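Local coordinates for uncharacterized protein (Pseudomonas aeruginosa, PDB 4O5P) that acts as a type VI secretion phospholipase effector, Tle1, and probably hydrolyses phospholipids through a catalytic domain of the alpha/beta-hydrolase clan, at residues E242-A247 and M306-E311; R330-V335 and V371-P376; L346-R351 and S364-W369. One frame throughout, in Å; residues are numbered along the deposited sequence.

Contact 1 (E242-A247 and M306-E311); sequences EARAFA and MRLPDE
The carbonyl oxygen of Met306, a selenomethionine in the crystal, is held by two nitrogens of Arg244. Met306 O lies 2.9 Å from Arg244 NE and equally 2.9 Å from Arg244 NH2, at the edge of the guanidinium and close to its plane. Because both N-H groups converge on one atom, neither bond is straight; the one from NE measures 143° at the hydrogen. The grip is also uneven: NE lies in the carbonyl plane on a lone pair, whereas NH2 stands 51° above that plane. A bend at chi3 (69°) puts NE in position. Arginine suits this buried place because it has N-H groups left over: NH1 reaches Asp347 O and NH2 also reaches Ser348 O, so the cation is bonded to three backbone carbonyls, from two separate parts of the chain.

Elsewhere the contact is apolar and close. The side chain of Met306, bent at chi2 and chi3, sets CE 4.2 Å from Ala245 CB. One helical turn along from Arg244, Ala247 CB meets Pro309 CG at 3.9 Å; small alanines let the irregular chain of 306-311 lie close to the helix. Arg307 points away and forms a salt bridge with Asp310, its NH2 donating to Asp310 OD2 at 2.6 Å, on the syn lone pair of that oxygen. Arg307 O accepts from ND2 of Asn248, the helix residue after Ala247. Helix 238-254 follows strand 225-236 across a turn with a Gly-x-Ser-x-Gly sequence, consistent with the nucleophile elbow of an alpha/beta hydrolase.

Contact 2 (R330-V335 and V371-P376); sequences RCVHLV and VEYAYP
A histidine and a glutamate joined side chain to side chain across two parallel strands mark this contact: His333 ND1 donates to Glu372 OE2 at 2.9 Å. The two residues are paired in register and run alongside each other, their CG atoms both anti to the backbone N. Glu372 OE2 accepts on its anti lone pair, 22° out of the ring plane, and ring and carboxylate are turned 52° apart. Val335 CG1 lies over one face of the imidazole, toward the rim, while NE2 bonds to Thr282 N, so that both ring nitrogens are engaged. Glu372 OE1 is bonded outside the two strands, to Ser348 and Tyr366.

Five backbone bonds zip strand 331-335 to strand 371-375. On the other face, beta-branched Val332 and Val371 meet at CG2 and CG1, 3.9 Å apart, and Leu334 CD2 touches both Tyr373 CB, at 3.6 Å, and Tyr375 CE1, at 3.7 Å. Val371 CG1 lies over a face of the Arg330 guanidinium, whose NH2 forms a salt bridge with Glu413. Helix 403-416 covers this apolar face, and strands 270-280 and 7-10 flank the pair within the mixed sheet.

Contact 3 (L346-R351 and S364-W369); sequences LDSIRR and SCYRKW
Arg351 and Cys365 form an antiparallel hydrogen-bonded bridge where two chain segments meet, and just before it Ser348 closes an ST turn, its OG accepting Arg350 N at 3.1 Å; the same OG also bonds to Glu372. The bridge has two backbone bonds, Arg351 N to Cys365 O (2.8 Å) and Cys365 N to Arg351 O (2.9 Å).

Among polar side chains, Arg350 NE donates to Ser364 OG at 2.8 Å, with the hydroxyl at the edge of the guanidinium and in its plane. A short serine suits the spot, since OG, anti to its own backbone N (chi1 -172°), reaches NE directly. Arg350 NH2 forms a salt bridge with Glu470, and Arg351 likewise has acidic partners in Asp353 and Asp310. Arg351 lays one guanidinium face over the backbone of Arg367, and the two guanidinium planes are turned 70° apart. These like charges do not touch, Arg351 NH2 and Arg367 NE being 5.8 Å apart, and Arg367 NH2 has its own salt bridge with Glu311.

Aromatic and apolar contacts centre on Tyr366, whose hydroxyl is a further partner of Glu372. The long methylene chain of Arg350 crosses the ring face in a CH-pi contact, CG standing 3.8 Å from the ring centroid, while the guanidinium plane is almost perpendicular to the ring. Ile349 CG1 comes in at the ring edge instead, 3.9 Å from Tyr366 CD2.

Water completes the join: one molecule gives its hydrogen to Ile349 O and accepts from Arg367 N at 2.8 Å.

How the contacts relate
The three contacts form one continuous region: between centres, contact 1 lies about 15 Å from contact 2 and about 11 Å from contact 3, and contacts 2 and 3 are about 10 Å apart. Glu372 links contacts 2 and 3, its OE1 probably bonded to Ser348 OG and, at 2.7 Å, to Tyr366 OH. Contacts 1 and 3 share the Glu311-Arg367 salt bridge and the probable bond from Arg244 NH2 to Ser348 O, 2.8 Å. Arg244 NH1 also packs on His333 CE1 of contact 2 at 3.8 Å. The likely catalytic site is close by: Val335 touches a probable Ser237-His379-Asp281 triad, and Arg244 lies near the presumed nucleophile elbow.

Contact 1 (E242-A247 and M306-E311)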
loop_
_atom_site.group_PDB
_atom_site.type_symbol
_atom_site.label_atom_id
_atom_site.label_comp_id
_atom_site.label_asym_id
_atom_site.label_seq_id
_atom_site.Cartn_x
_atom_site.Cartn_y
_atom_site.Cartn_z
ATOM N N GLU A 242 -0.574 4.734 4.286
ATOM C CA GLU A 242 0.130 5.424 5.353
ATOM C C GLU A 242 0.185 6.918 5.099
ATOM O O GLU A 242 0.041 7.696 6.023
ATOM C CB GLU A 242 1.547 4.890 5.513
ATOM C CG GLU A 242 1.650 3.502 6.157
ATOM C CD GLU A 242 2.884 2.791 5.677
ATOM O OE1 GLU A 242 3.893 3.489 5.445
ATOM O OE2 GLU A 242 2.852 1.555 5.500
ATOM N N ALA A 243 0.409 7.324 3.856
ATOM C CA ALA A 243 0.451 8.762 3.544
ATOM C C ALA A 243 -0.890 9.417 3.821
ATOM O O ALA A 243 -0.959 10.545 4.331
ATOM C CB ALA A 243 0.855 8.991 2.123
ATOM N N ARG A 244 -1.959 8.723 3.479
ATOM C CA ARG A 244 -3.294 9.286 3.673
ATOM C C ARG A 244 -3.650 9.411 5.150
ATOM O O ARG A 244 -4.152 10.456 5.605
ATOM C CB ARG A 244 -4.312 8.457 2.880
ATOM C CG ARG A 244 -4.038 8.584 1.379
ATOM C CD ARG A 244 -4.763 7.542 0.515
ATOM N NE ARG A 244 -6.212 7.729 0.453
ATOM C CZ ARG A 244 -6.979 7.156 -0.466
ATOM N NH1 ARG A 244 -6.414 6.406 -1.401
ATOM N NH2 ARG A 244 -8.297 7.333 -0.465
ATOM N N ALA A 245 -3.356 8.358 5.910
ATOM C CA ALA A 245 -3.538 8.438 7.356
ATOM C C ALA A 245 -2.648 9.534 7.951
ATOM O O ALA A 245 -3.094 10.308 8.787
ATOM C CB ALA A 245 -3.263 7.079 8.008
ATOM N N PHE A 246 -1.395 9.607 7.506
ATOM C CA PHE A 246 -0.465 10.670 7.899
ATOM C C PHE A 246 -1.077 12.060 7.688
ATOM O O PHE A 246 -1.091 12.889 8.596
ATOM C CB PHE A 246 0.836 10.517 7.102
ATOM C CG PHE A 246 1.781 11.692 7.198
ATOM C CD1 PHE A 246 1.697 12.752 6.288
ATOM C CD2 PHE A 246 2.781 11.713 8.156
ATOM C CE1 PHE A 246 2.571 13.816 6.363
ATOM C CE2 PHE A 246 3.669 12.777 8.237
ATOM C CZ PHE A 246 3.564 13.838 7.338
ATOM N N ALA A 247 -1.593 12.311 6.494
ATOM C CA ALA A 247 -2.220 13.594 6.182
ATOM C C ALA A 247 -3.352 13.914 7.157
ATOM O O ALA A 247 -3.416 15.039 7.687
ATOM C CB ALA A 247 -2.723 13.612 4.741
HETATM N N MSE A 306 -8.741 6.996 5.216
HETATM C CA MSE A 306 -8.350 6.993 3.816
HETATM C C MSE A 306 -8.929 8.201 3.099
HETATM O O MSE A 306 -8.383 8.677 2.098
HETATM C CB MSE A 306 -8.814 5.705 3.135
HETATM C CG MSE A 306 -8.103 4.450 3.666
HETATM SE SE MSE A 306 -6.177 4.615 3.389
HETATM C CE MSE A 306 -5.693 5.170 5.188
ATOM N N ARG A 307 -10.070 8.660 3.597
ATOM C CA ARG A 307 -10.742 9.836 3.062
ATOM C C ARG A 307 -9.775 11.015 3.090
ATOM O O ARG A 307 -9.211 11.323 4.146
ATOM C CB ARG A 307 -11.940 10.141 3.953
ATOM C CG ARG A 307 -12.884 11.160 3.408
ATOM C CD ARG A 307 -13.809 11.680 4.519
ATOM N NE ARG A 307 -14.455 12.893 4.049
ATOM C CZ ARG A 307 -15.555 12.900 3.305
ATOM N NH1 ARG A 307 -16.150 11.747 2.985
ATOM N NH2 ARG A 307 -16.064 14.055 2.893
ATOM N N LEU A 308 -9.555 11.666 1.949
ATOM C CA LEU A 308 -8.579 12.756 1.919
ATOM C C LEU A 308 -9.052 13.889 2.851
ATOM O O LEU A 308 -10.251 14.002 3.121
ATOM C CB LEU A 308 -8.363 13.267 0.495
ATOM C CG LEU A 308 -7.706 12.407 -0.593
ATOM C CD1 LEU A 308 -7.614 13.224 -1.861
ATOM C CD2 LEU A 308 -6.316 11.921 -0.232
ATOM N N PRO A 309 -8.109 14.690 3.387
ATOM C CA PRO A 309 -8.513 15.775 4.301
ATOM C C PRO A 309 -9.510 16.739 3.664
ATOM O O PRO A 309 -9.330 17.141 2.504
ATOM C CB PRO A 309 -7.191 16.511 4.578
ATOM C CG PRO A 309 -6.155 15.450 4.497
ATOM C CD PRO A 309 -6.644 14.512 3.367
ATOM N N ASP A 310 -10.555 17.083 4.412
ATOM C CA ASP A 310 -11.525 18.065 3.955
ATOM C C ASP A 310 -11.162 19.441 4.494
ATOM O O ASP A 310 -10.828 19.596 5.671
ATOM C CB ASP A 310 -12.943 17.688 4.385
ATOM C CG ASP A 310 -13.691 16.928 3.309
ATOM O OD1 ASP A 310 -13.481 17.226 2.108
ATOM O OD2 ASP A 310 -14.499 16.048 3.657
ATOM N N GLU A 311 -11.215 20.428 3.613
ATOM C CA GLU A 311 -10.923 21.796 3.987
ATOM C C GLU A 311 -12.137 22.393 4.690
ATOM O O GLU A 311 -13.278 21.985 4.432
ATOM C CB GLU A 311 -10.560 22.614 2.748
ATOM C CG GLU A 311 -9.383 22.053 1.939
ATOM C CD GLU A 311 -8.099 21.901 2.756
ATOM O OE1 GLU A 311 -7.931 22.603 3.782
ATOM O OE2 GLU A 311 -7.248 21.068 2.370
#

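Contact 2 (R330-V335 and V371-P376)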
loop_
_atom_site.group_PDB
_atom_site.type_symbol
_atom_site.label_atom_id
_atom_site.label_comp_id
_atom_site.label_asym_id
_atom_site.label_seq_id
_atom_site.Cartn_x
_atom_site.Cartn_y
_atom_site.Cartn_z
ATOM N N ARG A 330 -2.995 19.822 -3.242
ATOM C CA ARG A 330 -2.939 19.026 -4.471
ATOM C C ARG A 330 -2.708 17.545 -4.153
ATOM O O ARG A 330 -1.752 17.193 -3.457
ATOM C CB ARG A 330 -1.804 19.529 -5.370
ATOM C CG ARG A 330 -1.619 18.745 -6.682
ATOM C CD ARG A 330 -2.805 18.939 -7.626
ATOM N NE ARG A 330 -2.572 18.319 -8.929
ATOM C CZ ARG A 330 -3.540 18.048 -9.802
ATOM N NH1 ARG A 330 -4.801 18.316 -9.495
ATOM N NH2 ARG A 330 -3.252 17.495 -10.968
ATOM N N CYS A 331 -3.576 16.684 -4.680
ATOM C CA CYS A 331 -3.366 15.245 -4.573
ATOM C C CYS A 331 -3.562 14.553 -5.918
ATOM O O CYS A 331 -4.578 14.754 -6.590
ATOM C CB CYS A 331 -4.298 14.622 -3.533
ATOM S SG CYS A 331 -4.113 12.808 -3.374
ATOM N N VAL A 332 -2.573 13.752 -6.313
ATOM C CA VAL A 332 -2.655 12.968 -7.540
ATOM C C VAL A 332 -2.590 11.474 -7.185
ATOM O O VAL A 332 -1.648 11.044 -6.534
ATOM C CB VAL A 332 -1.493 13.295 -8.482
ATOM C CG1 VAL A 332 -1.466 12.299 -9.642
ATOM C CG2 VAL A 332 -1.573 14.768 -8.990
ATOM N N HIS A 333 -3.583 10.690 -7.609
ATOM C CA HIS A 333 -3.595 9.249 -7.322
ATOM C C HIS A 333 -3.635 8.447 -8.619
ATOM O O HIS A 333 -4.606 8.496 -9.350
ATOM C CB HIS A 333 -4.836 8.897 -6.502
ATOM C CG HIS A 333 -4.830 7.508 -5.934
ATOM N ND1 HIS A 333 -5.990 6.852 -5.582
ATOM C CD2 HIS A 333 -3.815 6.669 -5.615
ATOM C CE1 HIS A 333 -5.691 5.670 -5.069
ATOM N NE2 HIS A 333 -4.377 5.531 -5.080
ATOM N N LEU A 334 -2.579 7.694 -8.879
ATOM C CA LEU A 334 -2.479 6.862 -10.053
ATOM C C LEU A 334 -2.822 5.455 -9.605
ATOM O O LEU A 334 -2.201 4.945 -8.666
ATOM C CB LEU A 334 -1.039 6.916 -10.574
ATOM C CG LEU A 334 -0.505 8.325 -10.846
ATOM C CD1 LEU A 334 0.866 8.268 -11.470
ATOM C CD2 LEU A 334 -1.481 9.142 -11.729
ATOM N N VAL A 335 -3.800 4.831 -10.271
ATOM C CA VAL A 335 -4.292 3.510 -9.870
ATOM C C VAL A 335 -4.160 2.446 -10.966
ATOM O O VAL A 335 -4.201 2.758 -12.154
ATOM C CB VAL A 335 -5.765 3.583 -9.371
ATOM C CG1 VAL A 335 -5.936 4.736 -8.354
ATOM C CG2 VAL A 335 -6.723 3.790 -10.528
ATOM N N VAL A 371 -7.031 14.496 -8.103
ATOM C CA VAL A 371 -7.321 13.853 -9.388
ATOM C C VAL A 371 -6.856 12.401 -9.334
ATOM O O VAL A 371 -5.898 12.090 -8.636
ATOM C CB VAL A 371 -6.679 14.665 -10.565
ATOM C CG1 VAL A 371 -5.171 14.778 -10.394
ATOM C CG2 VAL A 371 -7.026 14.077 -11.917
ATOM N N GLU A 372 -7.574 11.515 -10.018
ATOM C CA GLU A 372 -7.313 10.068 -9.982
ATOM C C GLU A 372 -7.199 9.568 -11.431
ATOM O O GLU A 372 -8.124 9.746 -12.231
ATOM C CB GLU A 372 -8.446 9.357 -9.206
ATOM C CG GLU A 372 -8.326 7.822 -9.026
ATOM C CD GLU A 372 -9.170 7.316 -7.859
ATOM O OE1 GLU A 372 -10.395 7.102 -8.019
ATOM O OE2 GLU A 372 -8.622 7.129 -6.757
ATOM N N TYR A 373 -6.057 8.979 -11.781
ATOM C CA TYR A 373 -5.817 8.516 -13.147
ATOM C C TYR A 373 -5.752 7.000 -13.215
ATOM O O TYR A 373 -5.068 6.365 -12.399
ATOM C CB TYR A 373 -4.505 9.084 -13.679
ATOM C CG TYR A 373 -4.567 10.542 -14.047
ATOM C CD1 TYR A 373 -5.190 10.959 -15.222
ATOM C CD2 TYR A 373 -3.984 11.505 -13.228
ATOM C CE1 TYR A 373 -5.236 12.316 -15.572
ATOM C CE2 TYR A 373 -4.023 12.839 -13.567
ATOM C CZ TYR A 373 -4.656 13.239 -14.730
ATOM O OH TYR A 373 -4.683 14.576 -15.052
ATOM N N ALA A 374 -6.460 6.426 -14.190
ATOM C CA ALA A 374 -6.425 4.979 -14.428
ATOM C C ALA A 374 -5.217 4.625 -15.300
ATOM O O ALA A 374 -5.017 5.242 -16.351
ATOM C CB ALA A 374 -7.696 4.520 -15.100
ATOM N N TYR A 375 -4.440 3.632 -14.856
ATOM C CA TYR A 375 -3.204 3.166 -15.513
ATOM C C TYR A 375 -3.232 1.648 -15.779
ATOM O O TYR A 375 -3.835 0.885 -15.028
ATOM C CB TYR A 375 -1.960 3.501 -14.657
ATOM C CG TYR A 375 -1.329 4.834 -15.006
ATOM C CD1 TYR A 375 -1.899 6.032 -14.584
ATOM C CD2 TYR A 375 -0.170 4.897 -15.771
ATOM C CE1 TYR A 375 -1.324 7.270 -14.920
ATOM C CE2 TYR A 375 0.393 6.114 -16.121
ATOM C CZ TYR A 375 -0.186 7.290 -15.690
ATOM O OH TYR A 375 0.391 8.492 -16.036
ATOM N N PRO A 376 -2.548 1.202 -16.845
ATOM C CA PRO A 376 -2.520 -0.221 -17.190
ATOM C C PRO A 376 -1.520 -0.955 -16.321
ATOM O O PRO A 376 -0.609 -0.316 -15.781
ATOM C CB PRO A 376 -2.028 -0.204 -18.644
ATOM C CG PRO A 376 -1.116 0.957 -18.678
ATOM C CD PRO A 376 -1.784 2.011 -17.808
HETATM O O HOH W 1 -3.503 16.277 -13.821
#

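Contact 3 (L346-R351 and S364-W369)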
loop_
_atom_site.group_PDB
_atom_site.type_symbol
_atom_site.label_atom_id
_atom_site.label_comp_id
_atom_site.label_asym_id
_atom_site.label_seq_id
_atom_site.Cartn_x
_atom_site.Cartn_y
_atom_site.Cartn_z
ATOM N N LEU A 346 -8.223 -1.826 -3.641
ATOM C CA LEU A 346 -7.880 -0.448 -3.877
ATOM C C LEU A 346 -8.687 0.463 -2.949
ATOM O O LEU A 346 -9.857 0.204 -2.656
ATOM C CB LEU A 346 -8.165 -0.099 -5.346
ATOM C CG LEU A 346 -7.877 1.333 -5.795
ATOM C CD1 LEU A 346 -6.382 1.676 -5.665
ATOM C CD2 LEU A 346 -8.347 1.525 -7.229
ATOM N N ASP A 347 -8.046 1.507 -2.448
ATOM C CA ASP A 347 -8.807 2.624 -1.913
ATOM C C ASP A 347 -8.744 3.790 -2.886
ATOM O O ASP A 347 -7.714 4.456 -3.015
ATOM C CB ASP A 347 -8.303 3.052 -0.525
ATOM C CG ASP A 347 -9.167 2.508 0.598
ATOM O OD1 ASP A 347 -8.912 1.365 1.031
ATOM O OD2 ASP A 347 -10.099 3.218 1.059
ATOM N N SER A 348 -9.857 4.048 -3.553
ATOM C CA SER A 348 -9.976 5.250 -4.370
ATOM C C SER A 348 -9.953 6.499 -3.473
ATOM O O SER A 348 -10.222 6.417 -2.279
ATOM C CB SER A 348 -11.279 5.195 -5.161
ATOM O OG SER A 348 -11.494 6.383 -5.912
ATOM N N ILE A 349 -9.620 7.651 -4.035
ATOM C CA ILE A 349 -9.707 8.894 -3.272
ATOM C C ILE A 349 -11.054 9.577 -3.501
ATOM O O ILE A 349 -11.254 10.720 -3.069
ATOM C CB ILE A 349 -8.601 9.875 -3.639
ATOM C CG1 ILE A 349 -8.617 10.172 -5.138
ATOM C CG2 ILE A 349 -7.238 9.353 -3.191
ATOM C CD1 ILE A 349 -7.841 11.410 -5.510
ATOM N N ARG A 350 -11.959 8.875 -4.185
ATOM C CA ARG A 350 -13.361 9.310 -4.333
ATOM C C ARG A 350 -14.120 9.155 -3.013
ATOM O O ARG A 350 -13.889 8.213 -2.246
ATOM C CB ARG A 350 -14.100 8.504 -5.426
ATOM C CG ARG A 350 -15.266 9.262 -6.126
ATOM C CD ARG A 350 -15.886 8.436 -7.251
ATOM N NE ARG A 350 -16.706 7.326 -6.748
ATOM C CZ ARG A 350 -16.995 6.244 -7.459
ATOM N NH1 ARG A 350 -16.500 6.115 -8.679
ATOM N NH2 ARG A 350 -17.739 5.281 -6.945
ATOM N N ARG A 351 -15.025 10.087 -2.747
ATOM C CA ARG A 351 -15.795 10.074 -1.511
ATOM C C ARG A 351 -16.977 11.052 -1.603
ATOM O O ARG A 351 -16.993 11.952 -2.452
ATOM C CB ARG A 351 -14.895 10.451 -0.334
ATOM C CG ARG A 351 -14.844 11.946 -0.044
ATOM C CD ARG A 351 -14.086 12.768 -1.089
ATOM N NE ARG A 351 -14.047 14.178 -0.683
ATOM C CZ ARG A 351 -15.003 15.061 -0.963
ATOM N NH1 ARG A 351 -16.066 14.685 -1.669
ATOM N NH2 ARG A 351 -14.903 16.322 -0.548
ATOM N N SER A 364 -20.828 10.113 -4.745
ATOM C CA SER A 364 -19.398 9.952 -4.532
ATOM C C SER A 364 -18.708 10.779 -5.609
ATOM O O SER A 364 -19.078 10.703 -6.765
ATOM C CB SER A 364 -19.002 8.483 -4.636
ATOM O OG SER A 364 -17.651 8.293 -4.257
ATOM N N CYS A 365 -17.738 11.599 -5.220
ATOM C CA CYS A 365 -17.009 12.435 -6.163
ATOM C C CYS A 365 -15.622 12.763 -5.622
ATOM O O CYS A 365 -15.185 12.224 -4.606
ATOM C CB CYS A 365 -17.770 13.746 -6.410
ATOM S SG CYS A 365 -17.943 14.767 -4.900
ATOM N N TYR A 366 -14.943 13.675 -6.295
ATOM C CA TYR A 366 -13.566 13.993 -5.949
ATOM C C TYR A 366 -13.480 15.403 -5.416
ATOM O O TYR A 366 -14.005 16.349 -6.009
ATOM C CB TYR A 366 -12.653 13.815 -7.169
ATOM C CG TYR A 366 -12.624 12.388 -7.657
ATOM C CD1 TYR A 366 -13.593 11.914 -8.525
ATOM C CD2 TYR A 366 -11.641 11.500 -7.207
ATOM C CE1 TYR A 366 -13.580 10.589 -8.965
ATOM C CE2 TYR A 366 -11.609 10.185 -7.641
ATOM C CZ TYR A 366 -12.576 9.734 -8.516
ATOM O OH TYR A 366 -12.537 8.423 -8.931
ATOM N N ARG A 367 -12.816 15.525 -4.280
ATOM C CA ARG A 367 -12.489 16.812 -3.672
ATOM C C ARG A 367 -11.676 17.742 -4.588
ATOM O O ARG A 367 -10.821 17.274 -5.338
ATOM C CB ARG A 367 -11.683 16.515 -2.411
ATOM C CG ARG A 367 -11.498 17.693 -1.538
ATOM C CD ARG A 367 -10.093 18.232 -1.702
ATOM N NE ARG A 367 -9.480 18.386 -0.412
ATOM C CZ ARG A 367 -8.497 19.229 -0.152
ATOM N NH1 ARG A 367 -8.004 20.012 -1.107
ATOM N NH2 ARG A 367 -8.022 19.274 1.070
ATOM N N LYS A 368 -11.916 19.057 -4.503
ATOM C CA LYS A 368 -11.170 20.034 -5.309
ATOM C C LYS A 368 -9.659 19.771 -5.274
ATOM O O LYS A 368 -9.128 19.304 -4.269
ATOM C CB LYS A 368 -11.448 21.479 -4.833
ATOM C CG LYS A 368 -11.049 21.766 -3.380
ATOM C CD LYS A 368 -11.336 23.224 -2.997
ATOM C CE LYS A 368 -10.993 23.496 -1.537
ATOM N NZ LYS A 368 -11.352 24.877 -1.094
ATOM N N TRP A 369 -8.976 20.035 -6.380
ATOM C CA TRP A 369 -7.514 19.939 -6.426
ATOM C C TRP A 369 -6.990 18.517 -6.241
ATOM O O TRP A 369 -5.796 18.341 -5.978
ATOM C CB TRP A 369 -6.853 20.835 -5.363
ATOM C CG TRP A 369 -7.400 22.234 -5.275
ATOM C CD1 TRP A 369 -7.997 22.954 -6.273
ATOM C CD2 TRP A 369 -7.411 23.073 -4.114
ATOM N NE1 TRP A 369 -8.363 24.200 -5.801
ATOM C CE2 TRP A 369 -8.010 24.295 -4.480
ATOM C CE3 TRP A 369 -6.964 22.908 -2.793
ATOM C CZ2 TRP A 369 -8.186 25.348 -3.570
ATOM C CZ3 TRP A 369 -7.136 23.952 -1.901
ATOM C CH2 TRP A 369 -7.740 25.155 -2.293
HETATM O O HOH W 2 -11.061 13.527 -3.560
HETATM O O HOH W 3 -14.496 7.492 -10.583
#